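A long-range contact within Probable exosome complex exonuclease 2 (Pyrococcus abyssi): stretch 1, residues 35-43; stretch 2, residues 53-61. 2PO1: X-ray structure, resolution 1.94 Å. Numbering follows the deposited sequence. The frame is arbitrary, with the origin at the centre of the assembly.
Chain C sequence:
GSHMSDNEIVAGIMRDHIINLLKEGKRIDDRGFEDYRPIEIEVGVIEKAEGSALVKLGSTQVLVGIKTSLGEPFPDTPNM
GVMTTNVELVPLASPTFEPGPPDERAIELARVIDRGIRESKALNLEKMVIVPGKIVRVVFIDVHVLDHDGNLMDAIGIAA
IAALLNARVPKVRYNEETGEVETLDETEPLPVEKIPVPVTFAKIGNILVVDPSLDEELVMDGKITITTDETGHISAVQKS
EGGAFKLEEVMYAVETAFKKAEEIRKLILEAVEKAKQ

Stretch 1 35-43: DYRPIEIEV
Stretch 2 53-61: ALVKLGSTQ

Antiparallel pairing sorts side chains by parity, and residues 35-43 and 53-61 of this exosome subunit illustrate it well. Strands 39-43 and 53-57, both extended, run at 174°, their axes approaching to 4.5 Å. Ile39 faces Leu57, Ile41 faces Val55 and Val43 faces Ala53 as non-hydrogen-bonded pairs (CA-CA 4.8, 4.6 and 4.0 Å). Between them lie the hydrogen-bonded pairs: Glu40 N to Lys56 O and Lys56 N to Glu40 O, both 2.8 Å, then Glu42 N to Leu54 O at 2.8 Å and Leu54 N to Glu42 O at 2.7 Å. Gly58 N extends the ladder to Pro38 O (2.8 Å).

The non-hydrogen-bonded pairs share an apolar face. Ile39 and Ile41 are both m,t; Ile39 CG1 lies 3.7 Å from Leu57 CD1, and Ile41 CG1 lies 4.0 Å from CG2 of Val55, a t rotamer. Leu57 sits off-well at chi1 -101° (chi2 41°), and its CD2 also meets the Tyr36 ring edge, 4.1 Å from CE2 (Tyr36 chi1 -90°, chi2 74°). Val43, chi1 120°, places CG2 3.6 Å from Ala53 CB.

On the other face, Glu40 (chi1 -87°, chi2 t, chi3 -126°) and the extended m,t,t,t Lys56 join opposite charges in a salt bridge, OE2 to NZ 3.2 Å. The Glu42 (t,t, chi3 171°) and Leu54 (t,p) side chains do not meet; Leu54 CB instead lies 3.7 Å from Glu42 O, and Glu42 CB 4.1 Å from Leu54 O.

Strand 53-57 passes into strand 60-61 through a type II' turn from Leu57 to Thr60, closed by Leu57 N to Thr60 O (2.9 Å) and Thr60 N to Leu57 O (2.8 Å). Gly58 adopts 56/-122. Because Arg37 (m,t,m, chi4 179°) lies across the turn, its CD would clash with an ideal Gly58 CB at 2.8 Å. One guanidinium face lies over Leu57 O, 3.3 Å from Arg37 CZ; a water bridges Arg37 NH1 (2.9 Å) to Ser59 N (2.8 Å).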

ATOM      1  N   ASP C  35     -41.350  -7.066  -7.196  1.00 29.09           N
ATOM      2  CA  ASP C  35     -41.234  -7.712  -5.908  1.00 27.94           C
ATOM      3  C   ASP C  35     -39.797  -7.853  -5.443  1.00 25.40           C
ATOM      4  O   ASP C  35     -38.922  -8.208  -6.225  1.00 23.81           O
ATOM      5  CB  ASP C  35     -41.865  -9.077  -5.982  1.00 28.80           C
ATOM      6  CG  ASP C  35     -43.324  -8.994  -6.254  1.00 32.14           C
ATOM      7  OD1 ASP C  35     -43.903  -7.924  -6.013  1.00 34.38           O
ATOM      8  OD2 ASP C  35     -43.878  -9.966  -6.723  1.00 33.15           O
ATOM      9  N   TYR C  36     -39.592  -7.591  -4.156  1.00 24.82           N
ATOM     10  CA  TYR C  36     -38.362  -7.984  -3.469  1.00 23.41           C
ATOM     11  C   TYR C  36     -38.450  -9.430  -3.144  1.00 23.93           C
ATOM     12  O   TYR C  36     -39.546  -9.938  -2.952  1.00 24.59           O
ATOM     13  CB  TYR C  36     -38.227  -7.190  -2.164  1.00 23.26           C
ATOM     14  CG  TYR C  36     -37.487  -5.939  -2.436  1.00 22.12           C
ATOM     15  CD1 TYR C  36     -38.096  -4.896  -3.105  1.00 23.70           C
ATOM     16  CD2 TYR C  36     -36.147  -5.816  -2.083  1.00 15.71           C
ATOM     17  CE1 TYR C  36     -37.407  -3.743  -3.400  1.00 22.17           C
ATOM     18  CE2 TYR C  36     -35.470  -4.673  -2.361  1.00 17.33           C
ATOM     19  CZ  TYR C  36     -36.085  -3.656  -3.029  1.00 20.67           C
ATOM     20  OH  TYR C  36     -35.398  -2.512  -3.361  1.00 21.44           O
ATOM     21  N   ARG C  37     -37.282 -10.058  -3.002  1.00 24.45           N
ATOM     22  CA  ARG C  37     -37.187 -11.417  -2.499  1.00 24.51           C
ATOM     23  C   ARG C  37     -37.560 -11.287  -1.055  1.00 24.83           C
ATOM     24  O   ARG C  37     -37.612 -10.167  -0.567  1.00 23.18           O
ATOM     25  CB  ARG C  37     -35.742 -11.898  -2.610  1.00 24.42           C
ATOM     26  CG  ARG C  37     -35.300 -12.177  -4.000  1.00 22.15           C
ATOM     27  CD  ARG C  37     -33.772 -12.287  -4.065  1.00 18.22           C
ATOM     28  NE  ARG C  37     -33.159 -10.994  -3.872  1.00 20.54           N
ATOM     29  CZ  ARG C  37     -31.834 -10.801  -3.867  1.00 21.11           C
ATOM     30  NH1 ARG C  37     -31.013 -11.843  -3.968  1.00 19.96           N
ATOM     31  NH2 ARG C  37     -31.329  -9.567  -3.740  1.00 19.53           N
ATOM     32  N   PRO C  38     -37.767 -12.417  -0.338  1.00 25.83           N
ATOM     33  CA  PRO C  38     -38.102 -12.216   1.049  1.00 26.17           C
ATOM     34  C   PRO C  38     -37.032 -11.460   1.794  1.00 25.23           C
ATOM     35  O   PRO C  38     -35.847 -11.643   1.520  1.00 22.08           O
ATOM     36  CB  PRO C  38     -38.269 -13.650   1.587  1.00 28.74           C
ATOM     37  CG  PRO C  38     -38.615 -14.470   0.401  1.00 29.08           C
ATOM     38  CD  PRO C  38     -37.736 -13.852  -0.678  1.00 26.92           C
ATOM     39  N   ILE C  39     -37.462 -10.547   2.671  1.00 25.93           N
ATOM     40  CA  ILE C  39     -36.537  -9.680   3.382  1.00 24.92           C
ATOM     41  C   ILE C  39     -36.545 -10.112   4.817  1.00 25.92           C
ATOM     42  O   ILE C  39     -37.605 -10.367   5.391  1.00 23.98           O
ATOM     43  CB  ILE C  39     -36.937  -8.213   3.283  1.00 25.40           C
ATOM     44  CG1 ILE C  39     -36.735  -7.715   1.843  1.00 26.62           C
ATOM     45  CG2 ILE C  39     -35.990  -7.360   4.147  1.00 24.49           C
ATOM     46  CD1 ILE C  39     -37.490  -6.390   1.522  1.00 31.79           C
ATOM     47  N   GLU C  40     -35.366 -10.208   5.398  1.00 25.31           N
ATOM     48  CA  GLU C  40     -35.228 -10.426   6.835  1.00 28.63           C
ATOM     49  C   GLU C  40     -34.367  -9.305   7.359  1.00 26.14           C
ATOM     50  O   GLU C  40     -33.288  -9.114   6.860  1.00 25.78           O
ATOM     51  CB  GLU C  40     -34.517 -11.753   7.125  1.00 28.03           C
ATOM     52  CG  GLU C  40     -35.392 -12.984   7.198  1.00 34.53           C
ATOM     53  CD  GLU C  40     -34.601 -14.258   7.634  1.00 36.76           C
ATOM     54  OE1 GLU C  40     -34.666 -15.283   6.904  1.00 44.41           O
ATOM     55  OE2 GLU C  40     -33.906 -14.230   8.688  1.00 42.50           O
ATOM     56  N   ILE C  41     -34.852  -8.541   8.337  1.00 26.99           N
ATOM     57  CA  ILE C  41     -34.038  -7.495   8.963  1.00 24.62           C
ATOM     58  C   ILE C  41     -33.999  -7.853  10.435  1.00 25.74           C
ATOM     59  O   ILE C  41     -35.040  -8.130  11.054  1.00 25.30           O
ATOM     60  CB  ILE C  41     -34.634  -6.088   8.767  1.00 23.99           C
ATOM     61  CG1 ILE C  41     -34.760  -5.785   7.277  1.00 22.04           C
ATOM     62  CG2 ILE C  41     -33.729  -5.029   9.437  1.00 24.91           C
ATOM     63  CD1 ILE C  41     -35.583  -4.594   7.001  1.00 21.80           C
ATOM     64  N   GLU C  42     -32.802  -7.969  10.970  1.00 23.36           N
ATOM     65  CA  GLU C  42     -32.665  -8.215  12.377  1.00 27.12           C
ATOM     66  C   GLU C  42     -31.610  -7.319  12.903  1.00 26.48           C
ATOM     67  O   GLU C  42     -30.457  -7.376  12.465  1.00 25.89           O
ATOM     68  CB  GLU C  42     -32.292  -9.652  12.678  1.00 28.43           C
ATOM     69  CG  GLU C  42     -32.533  -9.978  14.164  1.00 34.76           C
ATOM     70  CD  GLU C  42     -32.075 -11.354  14.561  1.00 40.87           C
ATOM     71  OE1 GLU C  42     -32.079 -11.631  15.778  1.00 46.32           O
ATOM     72  OE2 GLU C  42     -31.719 -12.158  13.669  1.00 43.13           O
ATOM     73  N   VAL C  43     -31.989  -6.528  13.889  1.00 27.10           N
ATOM     74  CA  VAL C  43     -31.202  -5.388  14.338  1.00 26.69           C
ATOM     75  C   VAL C  43     -30.582  -5.689  15.701  1.00 26.14           C
ATOM     76  O   VAL C  43     -31.101  -6.496  16.452  1.00 28.12           O
ATOM     77  CB  VAL C  43     -32.145  -4.168  14.229  1.00 26.91           C
ATOM     78  CG1 VAL C  43     -32.382  -3.473  15.500  1.00 30.71           C
ATOM     79  CG2 VAL C  43     -31.718  -3.282  13.121  1.00 24.56           C
ATOM     80  N   ALA C  53     -27.223  -4.386  12.130  1.00 18.42           N
ATOM     81  CA  ALA C  53     -28.415  -4.897  11.476  1.00 18.42           C
ATOM     82  C   ALA C  53     -27.865  -5.985  10.583  1.00 18.56           C
ATOM     83  O   ALA C  53     -26.805  -5.823   9.903  1.00 15.93           O
ATOM     84  CB  ALA C  53     -29.126  -3.786  10.612  1.00 17.12           C
ATOM     85  N   LEU C  54     -28.512  -7.128  10.662  1.00 17.46           N
ATOM     86  CA  LEU C  54     -28.296  -8.196   9.685  1.00 18.92           C
ATOM     87  C   LEU C  54     -29.490  -8.082   8.726  1.00 19.42           C
ATOM     88  O   LEU C  54     -30.646  -8.157   9.188  1.00 20.98           O
ATOM     89  CB  LEU C  54     -28.306  -9.558  10.386  1.00 19.49           C
ATOM     90  CG  LEU C  54     -28.087 -10.724   9.426  1.00 20.47           C
ATOM     91  CD1 LEU C  54     -26.704 -10.711   8.787  1.00 15.62           C
ATOM     92  CD2 LEU C  54     -28.214 -11.946  10.166  1.00 19.32           C
ATOM     93  N   VAL C  55     -29.216  -7.854   7.433  1.00 18.74           N
ATOM     94  CA  VAL C  55     -30.261  -7.827   6.410  1.00 19.21           C
ATOM     95  C   VAL C  55     -30.077  -8.951   5.410  1.00 20.37           C
ATOM     96  O   VAL C  55     -28.982  -9.203   4.991  1.00 19.69           O
ATOM     97  CB  VAL C  55     -30.349  -6.467   5.713  1.00 18.50           C
ATOM     98  CG1 VAL C  55     -31.331  -6.490   4.567  1.00 18.88           C
ATOM     99  CG2 VAL C  55     -30.845  -5.434   6.739  1.00 17.00           C
ATOM    100  N   LYS C  56     -31.164  -9.665   5.099  1.00 20.27           N
ATOM    101  CA  LYS C  56     -31.171 -10.692   4.063  1.00 20.63           C
ATOM    102  C   LYS C  56     -32.190 -10.280   3.041  1.00 21.47           C
ATOM    103  O   LYS C  56     -33.346 -10.050   3.416  1.00 21.31           O
ATOM    104  CB  LYS C  56     -31.547 -12.053   4.666  1.00 21.16           C
ATOM    105  CG  LYS C  56     -30.628 -12.446   5.820  1.00 21.26           C
ATOM    106  CD  LYS C  56     -30.859 -13.891   6.271  1.00 25.06           C
ATOM    107  CE  LYS C  56     -30.333 -14.082   7.685  1.00 28.58           C
ATOM    108  NZ  LYS C  56     -30.924 -15.304   8.362  1.00 36.62           N
ATOM    109  N   LEU C  57     -31.741 -10.142   1.786  1.00 21.17           N
ATOM    110  CA  LEU C  57     -32.621  -9.999   0.636  1.00 22.55           C
ATOM    111  C   LEU C  57     -32.499 -11.346  -0.065  1.00 22.26           C
ATOM    112  O   LEU C  57     -31.487 -11.610  -0.702  1.00 22.92           O
ATOM    113  CB  LEU C  57     -32.109  -8.893  -0.281  1.00 22.43           C
ATOM    114  CG  LEU C  57     -32.784  -7.548  -0.192  1.00 25.23           C
ATOM    115  CD1 LEU C  57     -33.132  -7.043   1.257  1.00 29.46           C
ATOM    116  CD2 LEU C  57     -32.083  -6.488  -1.029  1.00 20.46           C
ATOM    117  N   GLY C  58     -33.474 -12.230   0.169  1.00 21.64           N
ATOM    118  CA  GLY C  58     -33.363 -13.619  -0.237  1.00 23.36           C
ATOM    119  C   GLY C  58     -32.087 -14.059   0.441  1.00 24.33           C
ATOM    120  O   GLY C  58     -31.954 -13.895   1.662  1.00 24.28           O
ATOM    121  N   SER C  59     -31.139 -14.516  -0.374  1.00 23.12           N
ATOM    122  CA  SER C  59     -29.947 -15.139   0.130  1.00 24.47           C
ATOM    123  C   SER C  59     -28.817 -14.141   0.235  1.00 21.97           C
ATOM    124  O   SER C  59     -27.771 -14.482   0.726  1.00 21.71           O
ATOM    125  CB  SER C  59     -29.529 -16.273  -0.797  1.00 24.92           C
ATOM    126  OG  SER C  59     -30.343 -17.418  -0.599  1.00 28.94           O
ATOM    127  N   THR C  60     -28.997 -12.928  -0.279  1.00 21.02           N
ATOM    128  CA  THR C  60     -28.018 -11.885  -0.055  1.00 19.77           C
ATOM    129  C   THR C  60     -28.061 -11.535   1.428  1.00 20.35           C
ATOM    130  O   THR C  60     -29.118 -11.264   1.987  1.00 18.60           O
ATOM    131  CB  THR C  60     -28.345 -10.603  -0.875  1.00 19.97           C
ATOM    132  OG1 THR C  60     -27.963 -10.808  -2.234  1.00 20.74           O
ATOM    133  CG2 THR C  60     -27.592  -9.414  -0.333  1.00 16.63           C
ATOM    134  N   GLN C  61     -26.906 -11.524   2.093  1.00 19.36           N
ATOM    135  CA  GLN C  61     -26.906 -11.171   3.519  1.00 19.07           C
ATOM    136  C   GLN C  61     -25.873 -10.153   3.739  1.00 18.79           C
ATOM    137  O   GLN C  61     -24.743 -10.331   3.311  1.00 18.49           O
ATOM    138  CB  GLN C  61     -26.479 -12.361   4.336  1.00 18.65           C
ATOM    139  CG  GLN C  61     -27.291 -13.538   4.002  1.00 26.33           C
ATOM    140  CD  GLN C  61     -27.385 -14.455   5.166  1.00 27.46           C
ATOM    141  OE1 GLN C  61     -27.467 -14.000   6.296  1.00 29.50           O
ATOM    142  NE2 GLN C  61     -27.364 -15.741   4.909  1.00 31.77           N
TER
HETATM  143  O   HOH W   1     -31.304 -14.623  -3.201  1.00 24.98           O
HETATM  144  O   HOH W   2     -34.497 -13.391   2.938  1.00 28.74           O